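Local coordinates for protein hydrogenase maturation factor (Thermoanaerobacter tengcongensis, PDB 3VTH) that probably catalyses the ATP-dependent transfer of a carbamoyl group from carbamoyl phosphate to the C-terminal cysteine of HypE during maturation of [NiFe]-hydrogenases, at residues A[479-491]-A[520-532]. Residues are numbered along the deposited sequence; the frame is centred on the assembly and turned at random.
Sequences IEVQHHHAHIASC and AEILVCDLKSFER. With FE (Fe (III) ion), chain I; AP2 (phosphomethylphosphonic acid adenosyl ester), chain H.
F530 CB lies over one face of the H485 imidazole, a CH-pi contact 4.1 Å from the ring centroid, while the backbone oxygen of D526 sits at the ring's edge, in its plane. NE2 of H485 donates to D526 O over 2.9 Å, nearly straight at 171°. The F530 ring itself lies oblique to the imidazole, and F530 CE2 touches Q482 CB at 3.7 Å. The H484 ring is sandwiched differently: E521 CG rests above one face and H483 CD2 above the opposite one, both offset toward the rim, and Q482 NE2 donates a hydrogen bond to H484 ND1 (3.1 Å) in the ring plane. Q482 NE2 also bonds Y511 O, and H484 NE2 bonds D507 OD1, a second-shell bond that probably helps orient D507, whose OD2 binds the iron.

In this Kae1-like domain, assigned to the actin-like ATPase (ASKHA) clan, helix 483-491 packs across the hairpin strands 521-525 and 530-532, its axis at 66° to strand 521-525. The helix opens with Q482 as N-cap, OE1 accepting from H485 N and, weakly, H484 N. An adjoining face of the helix carries H483 and H487, whose NE2 atoms bind the iron with D507, D734 and the nucleotide analogue.

With CG anti to the backbone N (chi1 -173°), H485 reaches the turn after strand 521-525, where D526 OD1 accepts from K528 N in an Asx turn. A leucine in its place would probably leave D526 O without this donor and the turn less firmly tied to the helix. Farther along, I488 CG2 presses on C525 SG at 3.5 Å, and A489 CB meets L527 CD2 at 4.1 Å.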
ATOM      1  N   ILE A 479     -12.036   3.895  21.703  1.00 29.24           N
ATOM      2  CA  ILE A 479     -12.152   2.443  21.725  1.00 28.89           C
ATOM      3  C   ILE A 479     -10.760   1.828  21.481  1.00 27.67           C
ATOM      4  O   ILE A 479     -10.143   2.085  20.444  1.00 27.19           O
ATOM      5  CB  ILE A 479     -13.215   1.922  20.718  1.00 28.51           C
ATOM      6  CG1 ILE A 479     -14.621   2.433  21.114  1.00 31.22           C
ATOM      7  CG2 ILE A 479     -13.215   0.388  20.686  1.00 28.63           C
ATOM      8  CD1 ILE A 479     -15.719   2.157  20.078  1.00 30.24           C
ATOM      9  N   GLU A 480     -10.268   1.054  22.451  1.00 27.64           N
ATOM     10  CA  GLU A 480      -8.996   0.357  22.304  1.00 26.99           C
ATOM     11  C   GLU A 480      -9.238  -0.960  21.596  1.00 26.20           C
ATOM     12  O   GLU A 480     -10.226  -1.649  21.874  1.00 27.26           O
ATOM     13  CB  GLU A 480      -8.300   0.149  23.671  1.00 28.18           C
ATOM     14  CG  GLU A 480      -9.061  -0.740  24.683  1.00 31.51           C
ATOM     15  CD  GLU A 480      -8.282  -0.988  25.988  1.00 38.30           C
ATOM     16  OE1 GLU A 480      -8.714  -1.866  26.783  1.00 38.49           O
ATOM     17  OE2 GLU A 480      -7.247  -0.310  26.215  1.00 38.62           O
ATOM     18  N   VAL A 481      -8.336  -1.306  20.683  1.00 25.07           N
ATOM     19  CA  VAL A 481      -8.479  -2.473  19.827  1.00 24.23           C
ATOM     20  C   VAL A 481      -7.193  -3.294  19.926  1.00 23.88           C
ATOM     21  O   VAL A 481      -6.095  -2.775  19.713  1.00 23.75           O
ATOM     22  CB  VAL A 481      -8.735  -2.057  18.351  1.00 24.04           C
ATOM     23  CG1 VAL A 481      -8.769  -3.285  17.434  1.00 22.50           C
ATOM     24  CG2 VAL A 481     -10.036  -1.221  18.240  1.00 24.09           C
ATOM     25  N   GLN A 482      -7.323  -4.570  20.273  1.00 23.64           N
ATOM     26  CA  GLN A 482      -6.145  -5.418  20.363  1.00 23.22           C
ATOM     27  C   GLN A 482      -5.572  -5.611  18.952  1.00 22.76           C
ATOM     28  O   GLN A 482      -6.318  -5.771  17.995  1.00 22.54           O
ATOM     29  CB  GLN A 482      -6.470  -6.753  21.027  1.00 22.88           C
ATOM     30  CG  GLN A 482      -5.209  -7.468  21.550  1.00 22.68           C
ATOM     31  CD  GLN A 482      -4.462  -8.230  20.464  1.00 22.55           C
ATOM     32  OE1 GLN A 482      -5.074  -8.789  19.553  1.00 21.77           O
ATOM     33  NE2 GLN A 482      -3.132  -8.264  20.563  1.00 24.38           N
ATOM     34  N   HIS A 483      -4.241  -5.588  18.854  1.00 23.23           N
ATOM     35  CA  HIS A 483      -3.503  -5.551  17.576  1.00 22.35           C
ATOM     36  C   HIS A 483      -3.863  -6.683  16.615  1.00 21.45           C
ATOM     37  O   HIS A 483      -4.098  -6.459  15.424  1.00 21.00           O
ATOM     38  CB  HIS A 483      -2.000  -5.603  17.876  1.00 22.49           C
ATOM     39  CG  HIS A 483      -1.130  -5.378  16.677  1.00 23.06           C
ATOM     40  ND1 HIS A 483      -0.782  -4.118  16.237  1.00 24.28           N
ATOM     41  CD2 HIS A 483      -0.510  -6.252  15.844  1.00 24.04           C
ATOM     42  CE1 HIS A 483       0.008  -4.225  15.181  1.00 23.30           C
ATOM     43  NE2 HIS A 483       0.189  -5.507  14.924  1.00 23.95           N
ATOM     44  N   HIS A 484      -3.872  -7.912  17.130  1.00 21.49           N
ATOM     45  CA  HIS A 484      -4.123  -9.070  16.295  1.00 21.30           C
ATOM     46  C   HIS A 484      -5.575  -9.194  15.889  1.00 21.60           C
ATOM     47  O   HIS A 484      -5.866  -9.600  14.766  1.00 21.24           O
ATOM     48  CB  HIS A 484      -3.507 -10.324  16.932  1.00 21.87           C
ATOM     49  CG  HIS A 484      -2.035 -10.158  17.131  1.00 21.68           C
ATOM     50  ND1 HIS A 484      -1.501  -9.617  18.281  1.00 21.89           N
ATOM     51  CD2 HIS A 484      -0.997 -10.321  16.274  1.00 20.54           C
ATOM     52  CE1 HIS A 484      -0.192  -9.507  18.147  1.00 21.01           C
ATOM     53  NE2 HIS A 484       0.139  -9.929  16.941  1.00 22.63           N
ATOM     54  N   HIS A 485      -6.478  -8.808  16.787  1.00 21.90           N
ATOM     55  CA  HIS A 485      -7.877  -8.691  16.436  1.00 22.70           C
ATOM     56  C   HIS A 485      -8.011  -7.742  15.235  1.00 22.36           C
ATOM     57  O   HIS A 485      -8.708  -8.062  14.275  1.00 23.03           O
ATOM     58  CB  HIS A 485      -8.690  -8.218  17.661  1.00 23.09           C
ATOM     59  CG  HIS A 485     -10.177  -8.230  17.461  1.00 25.27           C
ATOM     60  ND1 HIS A 485     -11.030  -7.492  18.252  1.00 25.49           N
ATOM     61  CD2 HIS A 485     -10.960  -8.879  16.562  1.00 24.59           C
ATOM     62  CE1 HIS A 485     -12.275  -7.687  17.854  1.00 27.12           C
ATOM     63  NE2 HIS A 485     -12.258  -8.508  16.820  1.00 26.48           N
ATOM     64  N   ALA A 486      -7.335  -6.592  15.284  1.00 22.66           N
ATOM     65  CA  ALA A 486      -7.376  -5.620  14.182  1.00 22.60           C
ATOM     66  C   ALA A 486      -6.859  -6.187  12.853  1.00 22.37           C
ATOM     67  O   ALA A 486      -7.455  -5.926  11.810  1.00 22.28           O
ATOM     68  CB  ALA A 486      -6.622  -4.353  14.553  1.00 22.60           C
ATOM     69  N   HIS A 487      -5.751  -6.941  12.876  1.00 22.22           N
ATOM     70  CA  HIS A 487      -5.256  -7.619  11.654  1.00 22.30           C
ATOM     71  C   HIS A 487      -6.360  -8.499  11.054  1.00 22.65           C
ATOM     72  O   HIS A 487      -6.638  -8.437   9.844  1.00 23.56           O
ATOM     73  CB  HIS A 487      -4.025  -8.512  11.948  1.00 22.31           C
ATOM     74  CG  HIS A 487      -2.700  -7.808  11.898  1.00 21.83           C
ATOM     75  ND1 HIS A 487      -2.277  -7.066  10.811  1.00 20.28           N
ATOM     76  CD2 HIS A 487      -1.671  -7.796  12.784  1.00 20.73           C
ATOM     77  CE1 HIS A 487      -1.055  -6.614  11.039  1.00 20.24           C
ATOM     78  NE2 HIS A 487      -0.666  -7.041  12.232  1.00 20.68           N
ATOM     79  N   ILE A 488      -6.998  -9.324  11.885  1.00 22.89           N
ATOM     80  CA  ILE A 488      -8.048 -10.223  11.386  1.00 23.25           C
ATOM     81  C   ILE A 488      -9.229  -9.418  10.813  1.00 24.20           C
ATOM     82  O   ILE A 488      -9.757  -9.750   9.737  1.00 24.14           O
ATOM     83  CB  ILE A 488      -8.540 -11.233  12.483  1.00 24.59           C
ATOM     84  CG1 ILE A 488      -7.384 -12.087  13.011  1.00 23.76           C
ATOM     85  CG2 ILE A 488      -9.693 -12.147  11.967  1.00 24.14           C
ATOM     86  CD1 ILE A 488      -6.530 -12.784  11.921  1.00 23.86           C
ATOM     87  N   ALA A 489      -9.618  -8.350  11.516  1.00 23.68           N
ATOM     88  CA  ALA A 489     -10.747  -7.514  11.087  1.00 24.28           C
ATOM     89  C   ALA A 489     -10.461  -6.763   9.783  1.00 24.31           C
ATOM     90  O   ALA A 489     -11.388  -6.536   8.995  1.00 24.76           O
ATOM     91  CB  ALA A 489     -11.131  -6.519  12.176  1.00 23.60           C
ATOM     92  N   SER A 490      -9.201  -6.383   9.559  1.00 23.73           N
ATOM     93  CA  SER A 490      -8.819  -5.702   8.314  1.00 24.33           C
ATOM     94  C   SER A 490      -9.133  -6.576   7.103  1.00 24.99           C
ATOM     95  O   SER A 490      -9.650  -6.086   6.093  1.00 25.19           O
ATOM     96  CB  SER A 490      -7.351  -5.235   8.316  1.00 23.59           C
ATOM     97  OG  SER A 490      -6.411  -6.292   8.125  1.00 25.09           O
ATOM     98  N   CYS A 491      -8.836  -7.865   7.217  1.00 25.44           N
ATOM     99  CA  CYS A 491      -9.182  -8.822   6.168  1.00 27.01           C
ATOM    100  C   CYS A 491     -10.701  -9.043   6.088  1.00 28.18           C
ATOM    101  O   CYS A 491     -11.270  -9.028   4.995  1.00 29.38           O
ATOM    102  CB  CYS A 491      -8.436 -10.137   6.384  1.00 27.58           C
ATOM    103  SG  CYS A 491      -8.846 -11.391   5.172  1.00 29.84           S
ATOM    104  N   ALA A 520       1.778 -14.878  17.319  1.00 22.98           N
ATOM    105  CA  ALA A 520       1.586 -16.209  16.781  1.00 24.33           C
ATOM    106  C   ALA A 520       0.307 -16.755  17.377  1.00 25.59           C
ATOM    107  O   ALA A 520       0.315 -17.744  18.125  1.00 27.06           O
ATOM    108  CB  ALA A 520       2.785 -17.090  17.115  1.00 24.49           C
ATOM    109  N   GLU A 521      -0.797 -16.097  17.033  1.00 25.26           N
ATOM    110  CA  GLU A 521      -2.065 -16.283  17.729  1.00 26.12           C
ATOM    111  C   GLU A 521      -3.126 -16.897  16.830  1.00 26.44           C
ATOM    112  O   GLU A 521      -3.186 -16.590  15.639  1.00 25.88           O
ATOM    113  CB  GLU A 521      -2.593 -14.926  18.218  1.00 25.80           C
ATOM    114  CG  GLU A 521      -1.506 -14.010  18.810  1.00 26.18           C
ATOM    115  CD  GLU A 521      -0.783 -14.667  19.954  1.00 27.06           C
ATOM    116  OE1 GLU A 521       0.472 -14.701  19.927  1.00 26.57           O
ATOM    117  OE2 GLU A 521      -1.478 -15.178  20.862  1.00 28.72           O
ATOM    118  N   ILE A 522      -3.951 -17.761  17.415  1.00 27.29           N
ATOM    119  CA  ILE A 522      -5.184 -18.180  16.774  1.00 28.74           C
ATOM    120  C   ILE A 522      -6.321 -17.688  17.643  1.00 28.87           C
ATOM    121  O   ILE A 522      -6.392 -17.967  18.846  1.00 29.02           O
ATOM    122  CB  ILE A 522      -5.342 -19.719  16.579  1.00 29.89           C
ATOM    123  CG1 ILE A 522      -4.054 -20.387  16.104  1.00 31.53           C
ATOM    124  CG2 ILE A 522      -6.529 -20.025  15.622  1.00 30.93           C
ATOM    125  CD1 ILE A 522      -3.567 -19.974  14.810  1.00 33.51           C
ATOM    126  N   LEU A 523      -7.195 -16.926  17.019  1.00 28.82           N
ATOM    127  CA  LEU A 523      -8.342 -16.361  17.692  1.00 29.60           C
ATOM    128  C   LEU A 523      -9.599 -16.944  17.089  1.00 30.03           C
ATOM    129  O   LEU A 523      -9.594 -17.424  15.948  1.00 30.15           O
ATOM    130  CB  LEU A 523      -8.362 -14.846  17.470  1.00 29.10           C
ATOM    131  CG  LEU A 523      -7.054 -14.089  17.684  1.00 30.09           C
ATOM    132  CD1 LEU A 523      -7.264 -12.592  17.391  1.00 31.24           C
ATOM    133  CD2 LEU A 523      -6.532 -14.316  19.131  1.00 29.19           C
ATOM    134  N   VAL A 524     -10.675 -16.912  17.861  1.00 30.28           N
ATOM    135  CA  VAL A 524     -11.995 -16.939  17.273  1.00 30.86           C
ATOM    136  C   VAL A 524     -12.548 -15.535  17.490  1.00 30.99           C
ATOM    137  O   VAL A 524     -12.662 -15.079  18.629  1.00 30.73           O
ATOM    138  CB  VAL A 524     -12.892 -18.002  17.905  1.00 32.07           C
ATOM    139  CG1 VAL A 524     -14.329 -17.829  17.429  1.00 33.21           C
ATOM    140  CG2 VAL A 524     -12.365 -19.410  17.574  1.00 31.45           C
ATOM    141  N   CYS A 525     -12.840 -14.833  16.401  1.00 30.90           N
ATOM    142  CA  CYS A 525     -13.337 -13.469  16.534  1.00 31.55           C
ATOM    143  C   CYS A 525     -14.384 -13.058  15.523  1.00 31.01           C
ATOM    144  O   CYS A 525     -14.499 -13.633  14.434  1.00 30.42           O
ATOM    145  CB  CYS A 525     -12.190 -12.464  16.518  1.00 31.18           C
ATOM    146  SG  CYS A 525     -11.093 -12.583  15.116  1.00 34.50           S
ATOM    147  N   ASP A 526     -15.157 -12.057  15.909  1.00 31.23           N
ATOM    148  CA  ASP A 526     -16.018 -11.365  14.963  1.00 31.70           C
ATOM    149  C   ASP A 526     -15.548  -9.921  14.955  1.00 30.46           C
ATOM    150  O   ASP A 526     -14.427  -9.651  15.355  1.00 29.16           O
ATOM    151  CB  ASP A 526     -17.506 -11.516  15.335  1.00 32.90           C
ATOM    152  CG  ASP A 526     -17.818 -11.096  16.774  1.00 35.10           C
ATOM    153  OD1 ASP A 526     -17.047 -10.324  17.387  1.00 34.56           O
ATOM    154  OD2 ASP A 526     -18.861 -11.551  17.303  1.00 40.34           O
ATOM    155  N   LEU A 527     -16.397  -8.989  14.536  1.00 30.65           N
ATOM    156  CA  LEU A 527     -15.979  -7.591  14.484  1.00 30.15           C
ATOM    157  C   LEU A 527     -16.132  -6.896  15.843  1.00 31.10           C
ATOM    158  O   LEU A 527     -15.796  -5.728  15.986  1.00 31.97           O
ATOM    159  CB  LEU A 527     -16.760  -6.832  13.403  1.00 30.26           C
ATOM    160  CG  LEU A 527     -16.551  -7.197  11.920  1.00 30.60           C
ATOM    161  CD1 LEU A 527     -17.455  -6.362  11.019  1.00 29.37           C
ATOM    162  CD2 LEU A 527     -15.095  -7.020  11.498  1.00 29.55           C
ATOM    163  N   LYS A 528     -16.661  -7.591  16.839  1.00 31.42           N
ATOM    164  CA  LYS A 528     -16.880  -6.926  18.119  1.00 32.25           C
ATOM    165  C   LYS A 528     -16.178  -7.547  19.327  1.00 31.79           C
ATOM    166  O   LYS A 528     -16.289  -7.020  20.436  1.00 32.56           O
ATOM    167  CB  LYS A 528     -18.380  -6.775  18.396  1.00 33.41           C
ATOM    168  CG  LYS A 528     -19.182  -8.070  18.351  1.00 35.28           C
ATOM    169  CD  LYS A 528     -20.695  -7.757  18.446  1.00 40.42           C
ATOM    170  CE  LYS A 528     -21.543  -9.015  18.292  1.00 42.59           C
ATOM    171  NZ  LYS A 528     -23.000  -8.712  18.423  1.00 47.93           N
ATOM    172  N   SER A 529     -15.489  -8.668  19.119  1.00 31.43           N
ATOM    173  CA  SER A 529     -14.834  -9.408  20.210  1.00 31.52           C
ATOM    174  C   SER A 529     -13.891 -10.454  19.643  1.00 30.97           C
ATOM    175  O   SER A 529     -13.988 -10.813  18.466  1.00 30.09           O
ATOM    176  CB  SER A 529     -15.880 -10.131  21.066  1.00 33.60           C
ATOM    177  OG  SER A 529     -16.559 -11.100  20.276  1.00 34.31           O
ATOM    178  N   PHE A 530     -13.000 -10.954  20.495  1.00 30.50           N
ATOM    179  CA  PHE A 530     -12.129 -12.065  20.145  1.00 30.41           C
ATOM    180  C   PHE A 530     -11.942 -12.979  21.345  1.00 31.26           C
ATOM    181  O   PHE A 530     -12.070 -12.543  22.495  1.00 31.30           O
ATOM    182  CB  PHE A 530     -10.777 -11.558  19.615  1.00 28.99           C
ATOM    183  CG  PHE A 530      -9.859 -11.037  20.689  1.00 30.28           C
ATOM    184  CD1 PHE A 530      -8.958 -11.893  21.341  1.00 31.13           C
ATOM    185  CD2 PHE A 530      -9.889  -9.709  21.054  1.00 29.61           C
ATOM    186  CE1 PHE A 530      -8.118 -11.417  22.354  1.00 32.04           C
ATOM    187  CE2 PHE A 530      -9.040  -9.227  22.048  1.00 32.47           C
ATOM    188  CZ  PHE A 530      -8.155 -10.077  22.697  1.00 30.83           C
ATOM    189  N   GLU A 531     -11.684 -14.252  21.069  1.00 31.49           N
ATOM    190  CA  GLU A 531     -11.259 -15.198  22.088  1.00 32.60           C
ATOM    191  C   GLU A 531      -9.925 -15.780  21.619  1.00 31.42           C
ATOM    192  O   GLU A 531      -9.804 -16.208  20.478  1.00 30.33           O
ATOM    193  CB  GLU A 531     -12.302 -16.311  22.309  1.00 34.37           C
ATOM    194  CG  GLU A 531     -11.813 -17.368  23.336  1.00 38.02           C
ATOM    195  CD  GLU A 531     -12.808 -18.506  23.630  1.00 44.02           C
ATOM    196  OE1 GLU A 531     -13.887 -18.573  22.994  1.00 46.18           O
ATOM    197  OE2 GLU A 531     -12.488 -19.346  24.501  1.00 44.36           O
ATOM    198  N   ARG A 532      -8.926 -15.769  22.493  1.00 30.51           N
ATOM    199  CA  ARG A 532      -7.622 -16.318  22.165  1.00 29.16           C
ATOM    200  C   ARG A 532      -7.666 -17.823  22.385  1.00 29.66           C
ATOM    201  O   ARG A 532      -7.923 -18.282  23.497  1.00 29.56           O
ATOM    202  CB  ARG A 532      -6.567 -15.708  23.076  1.00 29.52           C
ATOM    203  CG  ARG A 532      -5.143 -15.981  22.623  1.00 30.31           C
ATOM    204  CD  ARG A 532      -4.199 -15.674  23.782  1.00 31.72           C
ATOM    205  NE  ARG A 532      -2.823 -15.524  23.323  1.00 30.44           N
ATOM    206  CZ  ARG A 532      -1.799 -15.356  24.144  1.00 30.08           C
ATOM    207  NH1 ARG A 532      -2.000 -15.335  25.465  1.00 28.30           N
ATOM    208  NH2 ARG A 532      -0.582 -15.218  23.641  1.00 29.09           N
TER
HETATM  209 FE    FE I 807       1.190  -6.617  13.296  1.00 27.79          FE
HETATM  210  PB  AP2 H 806       4.285  -5.998  14.101  1.00 38.84           P
HETATM  211  O1B AP2 H 806       5.115  -7.257  14.116  1.00 38.10           O
HETATM  212  O2B AP2 H 806       2.810  -6.166  14.297  1.00 34.03           O
HETATM  213  O3B AP2 H 806       4.914  -4.898  14.920  1.00 40.69           O
HETATM  214  C3A AP2 H 806       4.484  -5.426  12.392  1.00 34.10           C
HETATM  215  PA  AP2 H 806       3.722  -6.487  11.129  1.00 34.45           P
HETATM  216  O1A AP2 H 806       3.856  -5.602   9.898  1.00 30.12           O
HETATM  217  O2A AP2 H 806       2.377  -7.077  11.477  1.00 29.34           O
HETATM  218  O5' AP2 H 806       4.719  -7.756  11.009  1.00 34.22           O
HETATM  219  C5' AP2 H 806       6.005  -7.531  10.443  1.00 36.48           C
HETATM  220  C4' AP2 H 806       6.818  -8.755  10.800  1.00 37.36           C
HETATM  221  O4' AP2 H 806       6.393  -9.861  10.001  1.00 37.86           O
HETATM  222  C3' AP2 H 806       8.292  -8.587  10.490  1.00 38.49           C
HETATM  223  O3' AP2 H 806       8.943  -7.825  11.511  1.00 39.84           O
HETATM  224  C2' AP2 H 806       8.719 -10.040  10.435  1.00 39.11           C
HETATM  225  O2' AP2 H 806       8.931 -10.461  11.788  1.00 38.39           O
HETATM  226  C1' AP2 H 806       7.505 -10.747   9.817  1.00 37.66           C
HETATM  227  N9  AP2 H 806       7.821 -10.987   8.380  1.00 37.59           N
HETATM  228  C8  AP2 H 806       8.028 -10.062   7.409  1.00 37.42           C
HETATM  229  N7  AP2 H 806       8.349 -10.642   6.221  1.00 37.34           N
HETATM  230  C5  AP2 H 806       8.350 -11.975   6.418  1.00 37.29           C
HETATM  231  C6  AP2 H 806       8.609 -13.178   5.588  1.00 37.62           C
HETATM  232  N6  AP2 H 806       8.927 -13.073   4.273  1.00 36.46           N
HETATM  233  N1  AP2 H 806       8.519 -14.391   6.199  1.00 37.69           N
HETATM  234  C2  AP2 H 806       8.183 -14.528   7.501  1.00 36.89           C
HETATM  235  N3  AP2 H 806       7.948 -13.474   8.313  1.00 36.25           N
HETATM  236  C4  AP2 H 806       8.016 -12.200   7.836  1.00 36.56           C